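Lactate dehydrogenase, adjacent gene encodes predicted malate dehydrogenase (Cryptosporidium parvum, PDB 2FN7) probably catalyses the NAD-dependent interconversion of (S)-lactate and pyruvate, as a member of the lactate/malate dehydrogenase superfamily. Local coordinates at residues Ile7-Ser12 with Val31-Ile36; Asp74-Thr79 with Lys110-Ala115; Ile100-Ala105 with Gln132-Leu137. All blocks are in the same frame, centred on the assembly; numbering follows the deposited sequence.

Interaction 1: residues Ile7-Ser12 with Val31-Ile36; sequences IAVIGS and VVLFDI. With NAD (nicotinamide-adenine-dinucleotide), chain C.
Asp35 reaches back across the ends of two parallel strands to Ser12. Its CB passes 4.0 Å from Ser12 OG, and with CG anti to the backbone N (chi1 -154°) the carboxylate sits between the Ser12 backbone and the adenosine ribose of NAD. OD1 takes the hydrogen bond from NAD O2B at 2.7 Å and is also bonded to the amide of Ala37. OD2 receives Ser12 N at 2.8 Å, on its anti side and 16° out of the carboxylate plane, as well as the second ribose hydroxyl, O3B. This is the hallmark of an NAD-binding Rossmann fold: strand 6-10 runs into a glycine-rich turn, helix 14-25 crosses over, and strand 30-34 is followed by acidic Asp35, which grips both ribose hydroxyls. Upstream, the strands are tied by a backbone ladder from Val32 N on Ile7 O to Gly11 N on Phe34 O, the latter 2.7 Å long. On one face Val9 CG1 lies 3.9 Å from Leu33 CD1, the two side chains pointing the same way beneath helix 14-25. On the other, Ile10 CG2 comes within 3.5 Å of Phe34 CD2, while the ring, stacked with Tyr67, turns its edge to C2A of the adenine.

Interaction 2: residues Asp74-Thr79 with Lys110-Ala115; sequences DVVIIT and KYCPNA. With NAD (nicotinamide-adenine-dinucleotide), chain C.
Asp74 and Ala115 meet through a backbone carbonyl, and no flat side chain enters the contact. The aromatic ring of residues 110-115, that of Tyr111, has Lys110 CG 4.0 Å above its plane and over its centre on one face, and Tyr111 also touches Tyr67. The Asp74 side chain leaves its backbone directed away from residues 110-115, with OD2 bonded to the amide of Lys6. What Asp74 offers instead is its O atom, 3.5 Å from Ala115 CA in a CA-H...O contact. Asp74 O also accepts a hydrogen bond from a water at 2.8 Å, and this water also donates to Asn114 O, 3.2 Å away, which has a second partner in Lys141 NZ.

The apolar half rests on one methyl group. Val76 CG2, set anti to the carbonyl carbon while CG1 lies anti to the backbone N (chi1 174°), meets Cys112 SG at 3.7 Å and Ala115 CB at 3.9 Å. Cys112 has just left helix 94-111 and opens a type I beta turn closed by Ala115 N on Cys112 O, so both ends of the turn face the valine. The turn thus delivers the chain into strand 116-119, which pairs with strand 75-78 through Asp74 and Val76 and completes a beta-alpha-beta crossover of the Rossmann sheet.

No direct hydrogen bond joins the two segments. Methyl, sulfur and methyl pack together on the buried side, and the water supplies the polar link between two main-chain carbonyls that could not bond to each other.

Interaction 3: residues Ile100-Ala105 with Gln132-Leu137; sequences ILDSVA and QKVSGL. With NAD (nicotinamide-adenine-dinucleotide), chain C.
Residues Leu101, Asp102 and Ala105 of one helix meet Val134 and Ser135 at the end of another, without a hydrogen bond between them. Ile100 turns its CG2 to the coenzyme, 3.7 Å from NAD N6A. Leu101 barely touches the second segment, its carbonyl O standing 4.4 Å from Val134 CG2. Asp102 starts out pointing away, but its carboxylate swings back so that OD2 lies 3.5 Å from Val134 CG1, the two side chains crossing at about a right angle. The same OD2 has a weak hydrogen bond with His130, and OD1 a long, weak ion pair with Arg99. One turn on, Ala105 CB lies 3.3 Å from Val134 CG2, a distance so short that its exact value is doubtful, and 3.9 Å from Ser135 CB.

Ser135 keeps its hydroxyl for its own helix end. Set between the backbone N and the carbonyl carbon (chi1 70°), OG turns back to Phe131 O and accepts Leu137 N at 3.2 Å in an ST turn, where Gly136 breaks the helix with positive phi. Gln132 NE2 closes the same corner with a 2.7 Å bond to Leu137 O, nearly straight at 172°.

Helices 94-111 and 124-135 are thus packed against each other within the NAD-binding domain: Leu101 and Ala105 also lie on Phe131, while Leu101 and Val104 rest on Ile78 of strand 75-78.

In the fold
All three contacts belong to the NAD-binding domain: interaction 1 lies within the parallel sheet, interaction 2 joins its strand 75-78 to the end of helix 94-111, and interaction 3 joins that helix to helix 124-135. Interaction 1 closes before the others open. Its centre is about 10 Å from that of interaction 2, strands 6-10 and 75-78 being neighbours. Interactions 2 and 3 alternate along the chain, with centres about 11 Å apart, and Pro113 and Ala115 touch Leu137. Interactions 1 and 3, whose centres are about 16 Å apart, meet through Ile10 and Val104. Phe34, Ile36 and Ile100 all approach the NAD adenine, so strand ends and a helix well separated in sequence each contribute to the adenine site.

Interaction 1: residues Ile7-Ser12 with Val31-Ile36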
loop_
_atom_site.group_PDB
_atom_site.type_symbol
_atom_site.label_atom_id
_atom_site.label_comp_id
_atom_site.label_asym_id
_atom_site.label_seq_id
_atom_site.Cartn_x
_atom_site.Cartn_y
_atom_site.Cartn_z
ATOM N N ILE A 7 -4.247 16.486 3.176
ATOM C CA ILE A 7 -4.729 16.058 1.875
ATOM C C ILE A 7 -6.089 15.386 1.988
ATOM O O ILE A 7 -6.234 14.491 2.773
ATOM C CB ILE A 7 -3.735 15.030 1.213
ATOM C CG1 ILE A 7 -2.387 15.720 0.959
ATOM C CG2 ILE A 7 -4.417 14.342 0.051
ATOM C CD1 ILE A 7 -1.212 14.708 0.541
ATOM N N ALA A 8 -7.074 15.777 1.185
ATOM C CA ALA A 8 -8.339 15.074 1.220
ATOM C C ALA A 8 -8.443 14.129 0.045
ATOM O O ALA A 8 -8.242 14.541 -1.083
ATOM C CB ALA A 8 -9.493 16.028 1.195
ATOM N N VAL A 9 -8.752 12.866 0.330
ATOM C CA VAL A 9 -8.943 11.844 -0.658
ATOM C C VAL A 9 -10.477 11.529 -0.732
ATOM O O VAL A 9 -11.074 10.895 0.188
ATOM C CB VAL A 9 -8.162 10.598 -0.236
ATOM C CG1 VAL A 9 -8.389 9.519 -1.235
ATOM C CG2 VAL A 9 -6.654 10.926 -0.083
ATOM N N ILE A 10 -11.112 11.993 -1.802
ATOM C CA ILE A 10 -12.513 11.761 -2.055
ATOM C C ILE A 10 -12.675 10.485 -2.834
ATOM O O ILE A 10 -12.458 10.424 -4.092
ATOM C CB ILE A 10 -13.120 12.848 -2.866
ATOM C CG1 ILE A 10 -12.552 14.185 -2.419
ATOM C CG2 ILE A 10 -14.662 12.799 -2.662
ATOM C CD1 ILE A 10 -12.552 14.355 -0.910
ATOM N N GLY A 11 -13.121 9.474 -2.103
ATOM C CA GLY A 11 -13.278 8.143 -2.647
ATOM C C GLY A 11 -12.244 7.294 -1.951
ATOM O O GLY A 11 -11.043 7.502 -2.128
ATOM N N SER A 12 -12.676 6.313 -1.173
ATOM C CA SER A 12 -11.783 5.469 -0.408
ATOM C C SER A 12 -11.794 4.041 -0.783
ATOM O O SER A 12 -11.658 3.157 0.067
ATOM C CB SER A 12 -12.091 5.633 1.057
ATOM O OG SER A 12 -12.043 7.043 1.357
ATOM N N VAL A 31 -4.189 13.113 6.399
ATOM C CA VAL A 31 -5.084 12.693 5.366
ATOM C C VAL A 31 -6.540 12.610 5.827
ATOM O O VAL A 31 -6.806 12.124 6.944
ATOM C CB VAL A 31 -4.692 11.270 4.877
ATOM C CG1 VAL A 31 -5.801 10.760 3.933
ATOM C CG2 VAL A 31 -3.293 11.296 4.186
ATOM N N VAL A 32 -7.472 13.042 4.972
ATOM C CA VAL A 32 -8.890 12.891 5.269
ATOM C C VAL A 32 -9.458 12.005 4.163
ATOM O O VAL A 32 -9.499 12.374 3.012
ATOM C CB VAL A 32 -9.598 14.213 5.307
ATOM C CG1 VAL A 32 -11.079 13.971 5.309
ATOM C CG2 VAL A 32 -9.125 14.982 6.558
ATOM N N LEU A 33 -9.841 10.802 4.541
ATOM C CA LEU A 33 -10.358 9.792 3.629
ATOM C C LEU A 33 -11.922 9.850 3.706
ATOM O O LEU A 33 -12.563 9.488 4.750
ATOM C CB LEU A 33 -9.750 8.507 4.090
ATOM C CG LEU A 33 -9.491 7.197 3.387
ATOM C CD1 LEU A 33 -8.875 7.357 1.946
ATOM C CD2 LEU A 33 -8.526 6.413 4.343
ATOM N N PHE A 34 -12.492 10.386 2.625
ATOM C CA PHE A 34 -13.927 10.630 2.433
ATOM C C PHE A 34 -14.630 9.639 1.507
ATOM O O PHE A 34 -14.171 9.366 0.409
ATOM C CB PHE A 34 -14.135 12.029 1.862
ATOM C CG PHE A 34 -15.590 12.381 1.568
ATOM C CD1 PHE A 34 -16.355 13.176 2.497
ATOM C CD2 PHE A 34 -16.199 11.955 0.388
ATOM C CE1 PHE A 34 -17.726 13.530 2.226
ATOM C CE2 PHE A 34 -17.557 12.292 0.088
ATOM C CZ PHE A 34 -18.343 13.088 1.014
ATOM N N ASP A 35 -15.730 9.064 1.960
ATOM C CA ASP A 35 -16.495 8.198 1.108
ATOM C C ASP A 35 -17.967 8.286 1.529
ATOM O O ASP A 35 -18.274 8.699 2.661
ATOM C CB ASP A 35 -15.996 6.768 1.197
ATOM C CG ASP A 35 -16.299 5.982 -0.076
ATOM O OD1 ASP A 35 -17.501 5.768 -0.409
ATOM O OD2 ASP A 35 -15.322 5.585 -0.789
ATOM N N ILE A 36 -18.887 7.919 0.652
ATOM C CA ILE A 36 -20.301 7.956 1.048
ATOM C C ILE A 36 -20.675 6.583 1.557
ATOM O O ILE A 36 -21.736 6.440 2.127
ATOM C CB ILE A 36 -21.239 8.245 -0.091
ATOM C CG1 ILE A 36 -21.076 7.154 -1.163
ATOM C CG2 ILE A 36 -21.000 9.667 -0.571
ATOM C CD1 ILE A 36 -21.882 7.363 -2.387
HETATM P PA NAD C . -13.202 1.714 -6.358
HETATM O O1A NAD C . -12.386 0.793 -5.686
HETATM O O2A NAD C . -14.442 1.237 -6.892
HETATM O O5B NAD C . -13.472 2.979 -5.590
HETATM C C5B NAD C . -14.332 4.087 -5.944
HETATM C C4B NAD C . -14.816 4.596 -4.528
HETATM O O4B NAD C . -15.678 5.635 -4.843
HETATM C C3B NAD C . -15.750 3.579 -3.681
HETATM O O3B NAD C . -15.216 3.293 -2.404
HETATM C C2B NAD C . -17.032 4.308 -3.613
HETATM O O2B NAD C . -17.895 4.158 -2.497
HETATM C C1B NAD C . -16.620 5.692 -3.727
HETATM N N9A NAD C . -17.647 6.594 -4.115
HETATM C C8A NAD C . -18.734 6.538 -4.901
HETATM N N7A NAD C . -19.586 7.367 -5.189
HETATM C C5A NAD C . -19.028 8.322 -4.443
HETATM C C6A NAD C . -19.438 9.663 -4.231
HETATM N N6A NAD C . -20.540 10.165 -4.796
HETATM N N1A NAD C . -18.642 10.445 -3.414
HETATM C C2A NAD C . -17.527 9.884 -2.830
HETATM N N3A NAD C . -17.094 8.665 -2.951
HETATM C C4A NAD C . -17.868 7.921 -3.777
HETATM O O3 NAD C . -12.371 2.410 -7.649
HETATM P PN NAD C . -10.773 2.531 -7.816
HETATM O O1N NAD C . -10.218 1.282 -8.186
HETATM O O2N NAD C . -10.194 3.216 -6.632
HETATM O O5D NAD C . -10.786 3.573 -9.083
HETATM C C5D NAD C . -11.251 4.868 -8.854
HETATM C C4D NAD C . -11.419 5.597 -10.199
HETATM O O4D NAD C . -10.065 5.860 -10.747
HETATM C C3D NAD C . -12.150 4.826 -11.338
HETATM O O3D NAD C . -12.851 5.813 -12.065
HETATM C C2D NAD C . -10.986 4.223 -12.165
HETATM O O2D NAD C . -11.382 3.946 -13.549
HETATM C C1D NAD C . -9.995 5.311 -12.095
HETATM N N1N NAD C . -8.621 4.974 -12.380
HETATM C C2N NAD C . -7.987 6.086 -13.005
HETATM C C3N NAD C . -6.661 5.990 -13.418
HETATM C C7N NAD C . -5.849 7.140 -14.087
HETATM O O7N NAD C . -4.696 6.891 -14.434
HETATM N N7N NAD C . -6.397 8.390 -14.035
HETATM C C4N NAD C . -5.888 4.794 -13.236
HETATM C C5N NAD C . -6.608 3.667 -12.559
HETATM C C6N NAD C . -7.946 3.686 -12.119
#

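Interaction 2: residues Asp74-Thr79 with Lys110-Ala115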
loop_
_atom_site.group_PDB
_atom_site.type_symbol
_atom_site.label_atom_id
_atom_site.label_comp_id
_atom_site.label_asym_id
_atom_site.label_seq_id
_atom_site.Cartn_x
_atom_site.Cartn_y
_atom_site.Cartn_z
ATOM N N ASP A 74 -5.177 21.257 1.712
ATOM C CA ASP A 74 -4.250 21.880 0.756
ATOM C C ASP A 74 -4.391 21.190 -0.593
ATOM O O ASP A 74 -4.199 21.804 -1.639
ATOM C CB ASP A 74 -2.813 21.741 1.234
ATOM C CG ASP A 74 -2.582 22.424 2.557
ATOM O OD1 ASP A 74 -2.714 23.661 2.552
ATOM O OD2 ASP A 74 -2.309 21.758 3.579
ATOM N N VAL A 75 -4.716 19.903 -0.585
ATOM C CA VAL A 75 -4.800 19.169 -1.845
ATOM C C VAL A 75 -6.010 18.257 -1.771
ATOM O O VAL A 75 -6.236 17.670 -0.736
ATOM C CB VAL A 75 -3.532 18.260 -2.061
ATOM C CG1 VAL A 75 -3.716 17.374 -3.277
ATOM C CG2 VAL A 75 -2.261 19.104 -2.239
ATOM N N VAL A 76 -6.780 18.140 -2.852
ATOM C CA VAL A 76 -7.887 17.221 -2.859
ATOM C C VAL A 76 -7.618 16.258 -4.016
ATOM O O VAL A 76 -7.372 16.722 -5.158
ATOM C CB VAL A 76 -9.225 17.952 -3.156
ATOM C CG1 VAL A 76 -10.336 16.930 -3.311
ATOM C CG2 VAL A 76 -9.563 18.926 -1.992
ATOM N N ILE A 77 -7.614 14.950 -3.723
ATOM C CA ILE A 77 -7.409 13.927 -4.754
ATOM C C ILE A 77 -8.766 13.234 -4.901
ATOM O O ILE A 77 -9.286 12.667 -3.952
ATOM C CB ILE A 77 -6.324 12.912 -4.344
ATOM C CG1 ILE A 77 -5.040 13.667 -4.016
ATOM C CG2 ILE A 77 -6.046 11.923 -5.430
ATOM C CD1 ILE A 77 -3.824 12.731 -3.688
ATOM N N ILE A 78 -9.336 13.300 -6.096
ATOM C CA ILE A 78 -10.625 12.698 -6.374
ATOM C C ILE A 78 -10.571 11.332 -7.062
ATOM O O ILE A 78 -10.193 11.244 -8.242
ATOM C CB ILE A 78 -11.492 13.657 -7.265
ATOM C CG1 ILE A 78 -11.453 15.075 -6.701
ATOM C CG2 ILE A 78 -12.910 13.127 -7.319
ATOM C CD1 ILE A 78 -12.237 16.128 -7.567
ATOM N N THR A 79 -10.927 10.281 -6.337
ATOM C CA THR A 79 -10.934 8.950 -6.902
ATOM C C THR A 79 -12.345 8.357 -7.001
ATOM O O THR A 79 -12.509 7.253 -7.522
ATOM C CB THR A 79 -10.136 7.944 -6.025
ATOM O OG1 THR A 79 -10.953 7.545 -4.935
ATOM C CG2 THR A 79 -8.844 8.580 -5.414
ATOM N N LYS A 110 -17.255 24.767 -1.527
ATOM C CA LYS A 110 -17.718 25.276 -0.254
ATOM C C LYS A 110 -16.697 25.028 0.836
ATOM O O LYS A 110 -16.476 25.881 1.656
ATOM C CB LYS A 110 -19.081 24.640 0.115
ATOM C CG LYS A 110 -19.632 25.060 1.456
ATOM C CD LYS A 110 -21.000 24.412 1.682
ATOM C CE LYS A 110 -21.513 24.621 3.132
ATOM N NZ LYS A 110 -22.834 23.929 3.418
ATOM N N TYR A 111 -16.026 23.892 0.871
ATOM C CA TYR A 111 -15.107 23.754 1.991
ATOM C C TYR A 111 -13.616 23.982 1.809
ATOM O O TYR A 111 -12.910 24.249 2.796
ATOM C CB TYR A 111 -15.342 22.417 2.651
ATOM C CG TYR A 111 -16.711 22.339 3.254
ATOM C CD1 TYR A 111 -16.978 22.941 4.493
ATOM C CD2 TYR A 111 -17.725 21.629 2.621
ATOM C CE1 TYR A 111 -18.199 22.823 5.087
ATOM C CE2 TYR A 111 -18.969 21.494 3.190
ATOM C CZ TYR A 111 -19.212 22.091 4.442
ATOM O OH TYR A 111 -20.441 21.913 5.059
ATOM N N CYS A 112 -13.125 23.877 0.568
ATOM C CA CYS A 112 -11.709 24.099 0.339
ATOM C C CYS A 112 -11.458 24.575 -1.047
ATOM O O CYS A 112 -10.754 23.944 -1.796
ATOM C CB CYS A 112 -10.868 22.836 0.649
ATOM S SG CYS A 112 -11.511 21.409 -0.103
ATOM N N PRO A 113 -12.056 25.724 -1.408
ATOM C CA PRO A 113 -11.899 26.304 -2.744
ATOM C C PRO A 113 -10.461 26.710 -3.107
ATOM O O PRO A 113 -10.197 26.951 -4.273
ATOM C CB PRO A 113 -12.853 27.511 -2.727
ATOM C CG PRO A 113 -12.799 27.944 -1.338
ATOM C CD PRO A 113 -12.823 26.631 -0.536
ATOM N N ASN A 114 -9.542 26.813 -2.148
ATOM C CA ASN A 114 -8.179 27.190 -2.554
ATOM C C ASN A 114 -7.265 25.974 -2.687
ATOM O O ASN A 114 -6.075 26.088 -2.821
ATOM C CB ASN A 114 -7.610 28.151 -1.564
ATOM C CG ASN A 114 -8.494 29.390 -1.393
ATOM O OD1 ASN A 114 -8.800 29.803 -0.255
ATOM N ND2 ASN A 114 -8.907 29.985 -2.515
ATOM N N ALA A 115 -7.842 24.795 -2.606
ATOM C CA ALA A 115 -7.055 23.587 -2.762
ATOM C C ALA A 115 -6.538 23.320 -4.204
ATOM O O ALA A 115 -7.087 23.837 -5.199
ATOM C CB ALA A 115 -7.879 22.404 -2.299
HETATM P PA NAD C . -13.202 1.714 -6.358
HETATM O O1A NAD C . -12.386 0.793 -5.686
HETATM O O2A NAD C . -14.442 1.237 -6.892
HETATM O O5B NAD C . -13.472 2.979 -5.590
HETATM C C5B NAD C . -14.332 4.087 -5.944
HETATM C C4B NAD C . -14.816 4.596 -4.528
HETATM O O4B NAD C . -15.678 5.635 -4.843
HETATM C C3B NAD C . -15.750 3.579 -3.681
HETATM O O3B NAD C . -15.216 3.293 -2.404
HETATM C C2B NAD C . -17.032 4.308 -3.613
HETATM O O2B NAD C . -17.895 4.158 -2.497
HETATM C C1B NAD C . -16.620 5.692 -3.727
HETATM N N9A NAD C . -17.647 6.594 -4.115
HETATM C C8A NAD C . -18.734 6.538 -4.901
HETATM N N7A NAD C . -19.586 7.367 -5.189
HETATM C C5A NAD C . -19.028 8.322 -4.443
HETATM C C6A NAD C . -19.438 9.663 -4.231
HETATM N N6A NAD C . -20.540 10.165 -4.796
HETATM N N1A NAD C . -18.642 10.445 -3.414
HETATM C C2A NAD C . -17.527 9.884 -2.830
HETATM N N3A NAD C . -17.094 8.665 -2.951
HETATM C C4A NAD C . -17.868 7.921 -3.777
HETATM O O3 NAD C . -12.371 2.410 -7.649
HETATM P PN NAD C . -10.773 2.531 -7.816
HETATM O O1N NAD C . -10.218 1.282 -8.186
HETATM O O2N NAD C . -10.194 3.216 -6.632
HETATM O O5D NAD C . -10.786 3.573 -9.083
HETATM C C5D NAD C . -11.251 4.868 -8.854
HETATM C C4D NAD C . -11.419 5.597 -10.199
HETATM O O4D NAD C . -10.065 5.860 -10.747
HETATM C C3D NAD C . -12.150 4.826 -11.338
HETATM O O3D NAD C . -12.851 5.813 -12.065
HETATM C C2D NAD C . -10.986 4.223 -12.165
HETATM O O2D NAD C . -11.382 3.946 -13.549
HETATM C C1D NAD C . -9.995 5.311 -12.095
HETATM N N1N NAD C . -8.621 4.974 -12.380
HETATM C C2N NAD C . -7.987 6.086 -13.005
HETATM C C3N NAD C . -6.661 5.990 -13.418
HETATM C C7N NAD C . -5.849 7.140 -14.087
HETATM O O7N NAD C . -4.696 6.891 -14.434
HETATM N N7N NAD C . -6.397 8.390 -14.035
HETATM C C4N NAD C . -5.888 4.794 -13.236
HETATM C C5N NAD C . -6.608 3.667 -12.559
HETATM C C6N NAD C . -7.946 3.686 -12.119
HETATM O O HOH W 1 -3.577 24.553 -1.627
#

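Interaction 3: residues Ile100-Ala105 with Gln132-Leu137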
loop_
_atom_site.group_PDB
_atom_site.type_symbol
_atom_site.label_atom_id
_atom_site.label_comp_id
_atom_site.label_asym_id
_atom_site.label_seq_id
_atom_site.Cartn_x
_atom_site.Cartn_y
_atom_site.Cartn_z
ATOM N N ILE A 100 -21.256 12.142 -10.128
ATOM C CA ILE A 100 -20.495 12.157 -8.872
ATOM C C ILE A 100 -19.645 13.418 -8.783
ATOM O O ILE A 100 -19.667 14.099 -7.754
ATOM C CB ILE A 100 -19.595 10.976 -8.807
ATOM C CG1 ILE A 100 -20.447 9.741 -8.600
ATOM C CG2 ILE A 100 -18.516 11.160 -7.693
ATOM C CD1 ILE A 100 -19.700 8.451 -8.918
ATOM N N LEU A 101 -18.962 13.801 -9.865
ATOM C CA LEU A 101 -18.082 14.982 -9.786
ATOM C C LEU A 101 -18.814 16.260 -9.529
ATOM O O LEU A 101 -18.263 17.206 -8.953
ATOM C CB LEU A 101 -17.155 15.103 -11.033
ATOM C CG LEU A 101 -15.710 14.540 -10.779
ATOM C CD1 LEU A 101 -15.763 13.148 -10.304
ATOM C CD2 LEU A 101 -14.860 14.584 -12.037
ATOM N N ASP A 102 -20.059 16.318 -9.996
ATOM C CA ASP A 102 -20.899 17.501 -9.727
ATOM C C ASP A 102 -21.004 17.614 -8.219
ATOM O O ASP A 102 -20.803 18.657 -7.644
ATOM C CB ASP A 102 -22.314 17.301 -10.268
ATOM C CG ASP A 102 -22.357 17.376 -11.745
ATOM O OD1 ASP A 102 -23.268 16.789 -12.369
ATOM O OD2 ASP A 102 -21.455 18.043 -12.281
ATOM N N SER A 103 -21.280 16.494 -7.582
ATOM C CA SER A 103 -21.412 16.527 -6.157
ATOM C C SER A 103 -20.040 16.871 -5.495
ATOM O O SER A 103 -19.961 17.773 -4.628
ATOM C CB SER A 103 -21.990 15.171 -5.738
ATOM O OG SER A 103 -22.052 15.052 -4.346
ATOM N N VAL A 104 -18.945 16.214 -5.931
ATOM C CA VAL A 104 -17.662 16.523 -5.301
ATOM C C VAL A 104 -17.299 18.000 -5.502
ATOM O O VAL A 104 -16.730 18.681 -4.628
ATOM C CB VAL A 104 -16.599 15.660 -5.876
ATOM C CG1 VAL A 104 -15.234 16.079 -5.333
ATOM C CG2 VAL A 104 -16.897 14.182 -5.537
ATOM N N ALA A 105 -17.656 18.509 -6.663
ATOM C CA ALA A 105 -17.369 19.896 -6.954
ATOM C C ALA A 105 -18.072 20.805 -5.963
ATOM O O ALA A 105 -17.516 21.848 -5.612
ATOM C CB ALA A 105 -17.814 20.236 -8.352
ATOM N N GLN A 132 -13.564 21.094 -13.471
ATOM C CA GLN A 132 -13.117 22.489 -13.472
ATOM C C GLN A 132 -14.258 23.382 -13.886
ATOM O O GLN A 132 -14.409 24.486 -13.373
ATOM C CB GLN A 132 -11.918 22.688 -14.419
ATOM C CG GLN A 132 -11.242 24.103 -14.317
ATOM C CD GLN A 132 -12.063 25.175 -15.009
ATOM O OE1 GLN A 132 -12.630 24.905 -16.062
ATOM N NE2 GLN A 132 -12.121 26.388 -14.440
ATOM N N LYS A 133 -15.071 22.913 -14.826
ATOM C CA LYS A 133 -16.215 23.738 -15.237
ATOM C C LYS A 133 -17.258 23.864 -14.123
ATOM O O LYS A 133 -17.615 24.968 -13.759
ATOM C CB LYS A 133 -16.891 23.188 -16.499
ATOM C CG LYS A 133 -16.229 23.648 -17.802
ATOM C CD LYS A 133 -16.808 22.889 -19.019
ATOM C CE LYS A 133 -15.807 22.727 -20.135
ATOM N NZ LYS A 133 -16.428 21.859 -21.193
ATOM N N VAL A 134 -17.724 22.757 -13.548
ATOM C CA VAL A 134 -18.746 22.935 -12.550
ATOM C C VAL A 134 -18.257 23.463 -11.229
ATOM O O VAL A 134 -19.072 23.970 -10.479
ATOM C CB VAL A 134 -19.631 21.637 -12.319
ATOM C CG1 VAL A 134 -19.776 20.858 -13.553
ATOM C CG2 VAL A 134 -19.112 20.832 -11.281
ATOM N N SER A 135 -16.955 23.406 -10.908
ATOM C CA SER A 135 -16.510 23.913 -9.598
ATOM C C SER A 135 -16.090 25.363 -9.673
ATOM O O SER A 135 -16.090 26.074 -8.653
ATOM C CB SER A 135 -15.324 23.088 -9.054
ATOM O OG SER A 135 -14.112 23.310 -9.809
ATOM N N GLY A 136 -15.720 25.813 -10.867
ATOM C CA GLY A 136 -15.289 27.186 -10.995
ATOM C C GLY A 136 -13.871 27.407 -10.481
ATOM O O GLY A 136 -13.405 28.546 -10.384
ATOM N N LEU A 137 -13.126 26.370 -10.125
ATOM C CA LEU A 137 -11.750 26.676 -9.669
ATOM C C LEU A 137 -10.783 27.088 -10.810
ATOM O O LEU A 137 -10.983 26.723 -11.962
ATOM C CB LEU A 137 -11.175 25.483 -8.944
ATOM C CG LEU A 137 -11.398 25.445 -7.429
ATOM C CD1 LEU A 137 -12.861 25.431 -7.136
ATOM C CD2 LEU A 137 -10.673 24.232 -6.841
HETATM P PA NAD C . -13.202 1.714 -6.358
HETATM O O1A NAD C . -12.386 0.793 -5.686
HETATM O O2A NAD C . -14.442 1.237 -6.892
HETATM O O5B NAD C . -13.472 2.979 -5.590
HETATM C C5B NAD C . -14.332 4.087 -5.944
HETATM C C4B NAD C . -14.816 4.596 -4.528
HETATM O O4B NAD C . -15.678 5.635 -4.843
HETATM C C3B NAD C . -15.750 3.579 -3.681
HETATM O O3B NAD C . -15.216 3.293 -2.404
HETATM C C2B NAD C . -17.032 4.308 -3.613
HETATM O O2B NAD C . -17.895 4.158 -2.497
HETATM C C1B NAD C . -16.620 5.692 -3.727
HETATM N N9A NAD C . -17.647 6.594 -4.115
HETATM C C8A NAD C . -18.734 6.538 -4.901
HETATM N N7A NAD C . -19.586 7.367 -5.189
HETATM C C5A NAD C . -19.028 8.322 -4.443
HETATM C C6A NAD C . -19.438 9.663 -4.231
HETATM N N6A NAD C . -20.540 10.165 -4.796
HETATM N N1A NAD C . -18.642 10.445 -3.414
HETATM C C2A NAD C . -17.527 9.884 -2.830
HETATM N N3A NAD C . -17.094 8.665 -2.951
HETATM C C4A NAD C . -17.868 7.921 -3.777
HETATM O O3 NAD C . -12.371 2.410 -7.649
HETATM P PN NAD C . -10.773 2.531 -7.816
HETATM O O1N NAD C . -10.218 1.282 -8.186
HETATM O O2N NAD C . -10.194 3.216 -6.632
HETATM O O5D NAD C . -10.786 3.573 -9.083
HETATM C C5D NAD C . -11.251 4.868 -8.854
HETATM C C4D NAD C . -11.419 5.597 -10.199
HETATM O O4D NAD C . -10.065 5.860 -10.747
HETATM C C3D NAD C . -12.150 4.826 -11.338
HETATM O O3D NAD C . -12.851 5.813 -12.065
HETATM C C2D NAD C . -10.986 4.223 -12.165
HETATM O O2D NAD C . -11.382 3.946 -13.549
HETATM C C1D NAD C . -9.995 5.311 -12.095
HETATM N N1N NAD C . -8.621 4.974 -12.380
HETATM C C2N NAD C . -7.987 6.086 -13.005
HETATM C C3N NAD C . -6.661 5.990 -13.418
HETATM C C7N NAD C . -5.849 7.140 -14.087
HETATM O O7N NAD C . -4.696 6.891 -14.434
HETATM N N7N NAD C . -6.397 8.390 -14.035
HETATM C C4N NAD C . -5.888 4.794 -13.236
HETATM C C5N NAD C . -6.608 3.667 -12.559
HETATM C C6N NAD C . -7.946 3.686 -12.119
#